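Local coordinates for protein IclR family transcriptional regulator (Brucella abortus, PDB 5WHM) that represses transcription as an IclR-type regulator, probably binding operator DNA through a helix-turn-helix domain that pairs with its copy in a dimer, at the interface of chains A and B. Coordinates in Å, arbitrary orientation; residue numbers count along the deposited sequence, not the author numbering. Chains: chain A/B, IclR family transcriptional regulator.

Contact 1: the interface of chains A and B. Residues chain A 7, 10, 22, 27, 31, 126; chain B 68-69, 71.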
HETATM    1  N   MSE A   7      16.391   7.428 -10.202  1.00 40.98           N
HETATM    2  CA  MSE A   7      15.904   7.963 -11.468  1.00 43.00           C
HETATM    3  C   MSE A   7      14.610   8.746 -11.321  1.00 45.23           C
HETATM    4  O   MSE A   7      13.612   8.256 -10.757  1.00 38.01           O
HETATM    5  CB  MSE A   7      15.682   6.830 -12.463  1.00 38.59           C
HETATM    6  CG  MSE A   7      16.944   6.150 -12.921  1.00 39.03           C
HETATM    7 SE   MSE A   7      16.472   4.568 -13.960  0.58 38.86          SE
HETATM    8  CE  MSE A   7      17.084   5.165 -15.722  1.00 43.51           C
ATOM      9  N   PRO A  10      12.525   7.568 -15.676  1.00 40.91           N
ATOM     10  CA  PRO A  10      13.143   6.323 -16.163  1.00 40.70           C
ATOM     11  C   PRO A  10      12.736   5.931 -17.572  1.00 40.57           C
ATOM     12  O   PRO A  10      13.380   5.041 -18.149  1.00 45.29           O
ATOM     13  CB  PRO A  10      12.674   5.273 -15.142  1.00 36.70           C
ATOM     14  CG  PRO A  10      11.389   5.833 -14.581  1.00 37.64           C
ATOM     15  CD  PRO A  10      11.514   7.334 -14.626  1.00 39.84           C
ATOM     16  N   PHE A  22      20.062  -2.831 -16.793  1.00 32.21           N
ATOM     17  CA  PHE A  22      18.738  -2.277 -16.537  1.00 31.24           C
ATOM     18  C   PHE A  22      17.670  -3.055 -17.309  1.00 30.60           C
ATOM     19  O   PHE A  22      17.812  -3.280 -18.517  1.00 31.08           O
ATOM     20  CB  PHE A  22      18.727  -0.810 -16.933  1.00 33.17           C
ATOM     21  CG  PHE A  22      17.490  -0.066 -16.515  1.00 32.58           C
ATOM     22  CD1 PHE A  22      17.345   0.375 -15.204  1.00 31.96           C
ATOM     23  CD2 PHE A  22      16.503   0.244 -17.433  1.00 33.02           C
ATOM     24  CE1 PHE A  22      16.204   1.108 -14.804  1.00 31.56           C
ATOM     25  CE2 PHE A  22      15.353   0.973 -17.034  1.00 32.75           C
ATOM     26  CZ  PHE A  22      15.221   1.402 -15.723  1.00 31.94           C
ATOM     27  N   ALA A  27      10.754  -1.691 -15.690  1.00 25.54           N
ATOM     28  CA  ALA A  27      10.553  -0.258 -15.478  1.00 26.29           C
ATOM     29  C   ALA A  27       9.230   0.187 -16.076  1.00 26.14           C
ATOM     30  O   ALA A  27       8.423   0.833 -15.407  1.00 21.70           O
ATOM     31  CB  ALA A  27      11.699   0.540 -16.101  1.00 23.16           C
ATOM     32  N   GLU A  31       5.767   1.648 -14.316  1.00 24.20           N
ATOM     33  CA  GLU A  31       5.295   2.986 -14.679  1.00 25.54           C
ATOM     34  C   GLU A  31       3.834   2.978 -15.079  1.00 27.62           C
ATOM     35  O   GLU A  31       3.134   3.979 -14.878  1.00 25.55           O
ATOM     36  CB  GLU A  31       6.086   3.600 -15.857  1.00 29.03           C
ATOM     37  CG  GLU A  31       7.390   4.337 -15.564  1.00 39.54           C
ATOM     38  CD  GLU A  31       7.359   5.277 -14.379  1.00 37.36           C
ATOM     39  OE1 GLU A  31       6.706   6.348 -14.404  1.00 35.55           O
ATOM     40  OE2 GLU A  31       8.037   4.925 -13.411  1.00 41.20           O
ATOM     41  N   ARG A 126      10.882  10.580  -6.071  1.00 24.62           N
ATOM     42  CA  ARG A 126      10.985  11.427  -7.266  1.00 24.23           C
ATOM     43  C   ARG A 126      10.750  12.877  -6.858  1.00 25.34           C
ATOM     44  O   ARG A 126      11.529  13.394  -6.045  1.00 29.20           O
ATOM     45  CB  ARG A 126      10.047  10.895  -8.352  1.00 27.04           C
ATOM     46  CG  ARG A 126      10.424   9.482  -8.848  1.00 32.20           C
ATOM     47  CD  ARG A 126       9.646   9.226 -10.116  1.00 30.81           C
ATOM     48  NE  ARG A 126       9.856   7.875 -10.576  1.00 37.02           N
ATOM     49  CZ  ARG A 126       9.134   7.318 -11.537  1.00 34.40           C
ATOM     50  NH1 ARG A 126       8.158   8.005 -12.133  1.00 32.53           N
ATOM     51  NH2 ARG A 126       9.388   6.079 -11.865  1.00 32.72           N
TER
ATOM     52  N   ARG B  68      17.486   1.204  -8.847  0.52 25.92           N
ATOM     53  CA  ARG B  68      17.626   2.468  -9.575  0.52 24.77           C
ATOM     54  C   ARG B  68      16.289   3.189  -9.692  0.52 26.05           C
ATOM     55  O   ARG B  68      16.250   4.422  -9.748  0.52 25.50           O
ATOM     56  CB  ARG B  68      18.227   2.240 -10.961  0.52 24.41           C
ATOM     57  CG  ARG B  68      19.693   1.878 -10.922  0.52 26.04           C
ATOM     58  CD  ARG B  68      20.380   2.156 -12.253  0.52 28.95           C
ATOM     59  NE  ARG B  68      20.347   3.572 -12.608  0.52 29.05           N
ATOM     60  CZ  ARG B  68      20.640   4.036 -13.818  0.52 32.67           C
ATOM     61  NH1 ARG B  68      20.971   3.176 -14.780  0.52 22.46           N
ATOM     62  NH2 ARG B  68      20.588   5.350 -14.065  0.52 30.33           N
ATOM     63  N   LEU B  69      15.188   2.439  -9.720  1.00 22.51           N
ATOM     64  CA  LEU B  69      13.869   3.018  -9.889  1.00 22.47           C
ATOM     65  C   LEU B  69      13.271   3.520  -8.580  1.00 23.82           C
ATOM     66  O   LEU B  69      12.312   4.281  -8.634  1.00 23.34           O
ATOM     67  CB  LEU B  69      12.916   1.967 -10.507  1.00 23.36           C
ATOM     68  CG  LEU B  69      13.133   1.547 -11.972  1.00 26.24           C
ATOM     69  CD1 LEU B  69      12.261   0.281 -12.312  1.00 24.02           C
ATOM     70  CD2 LEU B  69      12.772   2.705 -12.858  1.00 25.84           C
ATOM     71  N   TYR B  71      12.088   1.344  -6.082  1.00 18.75           N
ATOM     72  CA  TYR B  71      11.203   0.333  -5.467  1.00 20.80           C
ATOM     73  C   TYR B  71      11.914  -0.544  -4.454  1.00 21.60           C
ATOM     74  O   TYR B  71      11.255  -1.144  -3.591  1.00 21.78           O
ATOM     75  CB  TYR B  71      10.591  -0.589  -6.531  1.00 17.67           C
ATOM     76  CG  TYR B  71       9.821   0.199  -7.554  1.00 23.16           C
ATOM     77  CD1 TYR B  71       8.652   0.887  -7.193  1.00 22.58           C
ATOM     78  CD2 TYR B  71      10.255   0.257  -8.888  1.00 21.23           C
ATOM     79  CE1 TYR B  71       7.954   1.643  -8.122  1.00 18.70           C
ATOM     80  CE2 TYR B  71       9.554   1.010  -9.827  1.00 21.84           C
ATOM     81  CZ  TYR B  71       8.403   1.694  -9.425  1.00 23.06           C
ATOM     82  OH  TYR B  71       7.683   2.432 -10.342  1.00 23.63           O
TER
HETATM   83  O   HOH W   1       8.823   2.430 -12.977  1.00 28.92           O
HETATM   84  O   HOH W   2      11.889   6.022 -10.737  1.00 39.95           O

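Contact 2: the interface of chains A and B. Residues chain A 64, 68-69; chain B 7, 15, 19, 22.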
ATOM      1  N   HIS A  64      -1.909  -6.378 -20.394  1.00 30.40           N
ATOM      2  CA  HIS A  64      -2.280  -7.792 -20.446  1.00 33.52           C
ATOM      3  C   HIS A  64      -1.528  -8.585 -19.386  1.00 33.67           C
ATOM      4  O   HIS A  64      -2.118  -9.383 -18.651  1.00 33.36           O
ATOM      5  CB  HIS A  64      -1.991  -8.374 -21.839  1.00 37.73           C
ATOM      6  CG  HIS A  64      -2.108  -9.869 -21.899  1.00 43.40           C
ATOM      7  ND1 HIS A  64      -3.319 -10.515 -22.035  1.00 45.08           N
ATOM      8  CD2 HIS A  64      -1.168 -10.845 -21.825  1.00 42.34           C
ATOM      9  CE1 HIS A  64      -3.121 -11.824 -22.051  1.00 43.54           C
ATOM     10  NE2 HIS A  64      -1.825 -12.051 -21.936  1.00 40.76           N
ATOM     11  N   ARG A  68      -2.845 -10.528 -15.867  1.00 32.62           N
ATOM     12  CA  ARG A  68      -2.625 -11.939 -15.562  1.00 37.60           C
ATOM     13  C   ARG A  68      -1.914 -12.132 -14.223  1.00 38.02           C
ATOM     14  O   ARG A  68      -2.087 -13.173 -13.583  1.00 37.90           O
ATOM     15  CB  ARG A  68      -1.849 -12.613 -16.690  1.00 35.00           C
ATOM     16  CG  ARG A  68      -2.535 -12.458 -18.036  1.00 40.01           C
ATOM     17  CD  ARG A  68      -2.171 -13.612 -18.941  1.00 49.77           C
ATOM     18  NE  ARG A  68      -2.516 -14.914 -18.356  1.00 53.29           N
ATOM     19  CZ  ARG A  68      -2.015 -16.076 -18.786  1.00 59.34           C
ATOM     20  NH1 ARG A  68      -1.149 -16.098 -19.801  1.00 56.93           N
ATOM     21  NH2 ARG A  68      -2.377 -17.217 -18.199  1.00 62.11           N
ATOM     22  N   LEU A  69      -1.129 -11.149 -13.778  1.00 33.55           N
ATOM     23  CA  LEU A  69      -0.421 -11.256 -12.508  1.00 30.60           C
ATOM     24  C   LEU A  69      -1.217 -10.719 -11.331  1.00 32.84           C
ATOM     25  O   LEU A  69      -0.749 -10.829 -10.193  1.00 33.55           O
ATOM     26  CB  LEU A  69       0.912 -10.519 -12.567  1.00 32.41           C
ATOM     27  CG  LEU A  69       1.864 -10.889 -13.709  1.00 35.14           C
ATOM     28  CD1 LEU A  69       3.070  -9.984 -13.726  1.00 37.03           C
ATOM     29  CD2 LEU A  69       2.305 -12.310 -13.550  1.00 35.12           C
TER
HETATM   30  N   MSE B   7      -3.014 -15.869 -12.551  1.00 49.60           N
HETATM   31  CA  MSE B   7      -1.951 -16.865 -12.389  1.00 55.94           C
HETATM   32  C   MSE B   7      -1.449 -16.986 -10.945  1.00 53.57           C
HETATM   33  O   MSE B   7      -1.135 -15.988 -10.284  1.00 48.00           O
HETATM   34  CB  MSE B   7      -0.758 -16.530 -13.291  1.00 51.25           C
HETATM   35  CG  MSE B   7      -1.112 -16.188 -14.722  1.00 53.59           C
HETATM   36 SE   MSE B   7       0.536 -15.764 -15.696  0.54 50.81          SE
HETATM   37  CE  MSE B   7       1.142 -17.604 -15.896  1.00 57.73           C
ATOM     38  N   VAL B  15       5.031 -19.770 -20.585  1.00 94.29           N
ATOM     39  CA  VAL B  15       3.948 -18.789 -20.614  1.00 86.02           C
ATOM     40  C   VAL B  15       4.061 -17.913 -21.858  1.00 84.98           C
ATOM     41  O   VAL B  15       3.130 -17.837 -22.668  1.00 82.06           O
ATOM     42  CB  VAL B  15       3.944 -17.929 -19.339  1.00 75.02           C
ATOM     43  CG1 VAL B  15       2.558 -17.363 -19.130  1.00 70.92           C
ATOM     44  CG2 VAL B  15       4.405 -18.730 -18.143  1.00 74.14           C
ATOM     45  N   ASP B  19       1.609 -17.304 -25.358  1.00 83.50           N
ATOM     46  CA  ASP B  19       0.981 -15.998 -25.148  1.00 72.74           C
ATOM     47  C   ASP B  19       2.047 -14.933 -25.418  1.00 68.20           C
ATOM     48  O   ASP B  19       2.775 -14.522 -24.512  1.00 66.54           O
ATOM     49  CB  ASP B  19       0.418 -15.926 -23.733  1.00 70.15           C
ATOM     50  CG  ASP B  19      -0.234 -14.579 -23.398  1.00 70.48           C
ATOM     51  OD1 ASP B  19      -0.324 -13.704 -24.298  1.00 73.06           O
ATOM     52  OD2 ASP B  19      -0.649 -14.408 -22.213  1.00 62.86           O
ATOM     53  N   PHE B  22       2.524 -11.849 -23.190  1.00 45.96           N
ATOM     54  CA  PHE B  22       3.017 -11.962 -21.821  1.00 44.12           C
ATOM     55  C   PHE B  22       4.471 -11.481 -21.744  1.00 42.79           C
ATOM     56  O   PHE B  22       5.346 -11.990 -22.461  1.00 45.07           O
ATOM     57  CB  PHE B  22       2.879 -13.408 -21.345  1.00 46.98           C
ATOM     58  CG  PHE B  22       3.225 -13.618 -19.900  1.00 45.56           C
ATOM     59  CD1 PHE B  22       2.307 -13.328 -18.905  1.00 48.39           C
ATOM     60  CD2 PHE B  22       4.466 -14.113 -19.535  1.00 46.28           C
ATOM     61  CE1 PHE B  22       2.626 -13.512 -17.562  1.00 42.86           C
ATOM     62  CE2 PHE B  22       4.778 -14.310 -18.201  1.00 45.25           C
ATOM     63  CZ  PHE B  22       3.846 -14.014 -17.220  1.00 43.51           C
TER

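Contact 1: the interface of chains A and B
B:Leu69 drives its forked tip into a pocket of chain A built from A:Pro10, A:Phe22 and A:Ala27, an example of how one aliphatic side chain can fill a seam between two identical subunits. Its two methyls divide the work. CD1 lies on helix 24-34, 3.6 Å from the CA of A:Ala27, while CD2 packs tightly against A:Pro10, with the ring carbon CB at 3.4 Å. The same CD2 meets A:Phe22 at the rim of its ring, in the ring plane, with CZ as its nearest ring atom, 4.0 Å from CD2. CG of B:Leu69 stands anti to its own carbonyl carbon (chi1 -70°), which helps set the direction in which the two methyls reach chain A.

Beside the apolar plug, the N-terminal segment of chain A pairs with the last turn of helix 56-69: the backbone N of A:Met7 donates to the carbonyl O of B:Arg68 at 3.0 Å, in a nearly straight bond. The selenomethionine side chain then bends at chi3 (112°), bringing its methyl CE over one face of the B:Arg68 guanidinium, toward the rim.

Around this first shell, two waters stitch the chains together. One water joins the carbonyl O of B:Leu69 to the carbonyl O of A:Met7 and to NE and NH2 of A:Arg126, giving that helix-end carbonyl a polar partner. A second water lies at the edge of the B:Tyr71 ring, 2.9 Å from the phenol OH, and also touches the A:Ala27 carbonyl O and the carboxylate OE2 of A:Glu31.

Farther out, a hydrogen bond within chain A probably helps to orient both water-binding groups. NH1 of A:Arg126 donates to OE1 of A:Glu31 at 3.2 Å, with OE1 in the guanidinium plane and the donor on the syn side but about 20° out of the carboxylate plane.

Contact 2: the interface of chains A and B
A:His64 and B:Asp19 meet tip to tip across the interface, where a single carboxylate oxygen is shared by two side chains of one helix. Both polar partners, A:His64 and A:Arg68, project from helix 56-69, one helical turn apart. NE2 of the imidazole donates to OD2 of B:Asp19 at 2.6 Å, nearly in the ring plane and almost straight at the hydrogen. Here OD2 uses its syn lone pair, and the ring stands close to perpendicular to the carboxylate, 81° between planes. The anti lone pair of the same oxygen receives NH1 of A:Arg68 at 3.0 Å in a salt bridge, more bent and tilted from the guanidinium plane. Gripped from both lone pairs, B:Asp19 is likely to be held in its rotation, and the neighbouring carboxylate may favour a charged imidazole.

A backbone bond adds to these: N of B:Met7 donates to the carbonyl O of A:Arg68, 3.0 Å away.

Packing completes the contact. The A:Arg68 chain turns at chi3 (57°), which swings its guanidinium out to the carboxylate, while B:Met7, a selenomethionine, places its selenium over the centre of one face, SE lying 4.0 Å from CZ. The flat cation is thus bonded at its tip and covered on that face. B:Val15 runs alongside A:Arg68 in the opposite direction, and its CG1 methyl also supports chain B from within, sitting 3.7 Å above the centre of the B:Phe22 ring.

The centres of the C-alpha atoms of contacts 1 and 2 lie about 22 Å apart within the same two-fold interface. In both, the end of helix 56-69 of one chain docks against the N-terminal segment of the other, so residues 7, 22, 68 and 69 recur with the chains exchanged; contact 1 also reaches helix 24-34 and A:Arg126. Each has a twin, so the two accounts complement each other, one stressing packing and water, the other the charged pairs. Because this helix belongs to the helix-turn-helix region, the reciprocal exchange probably fixes how the two DNA-binding domains are spaced and turned.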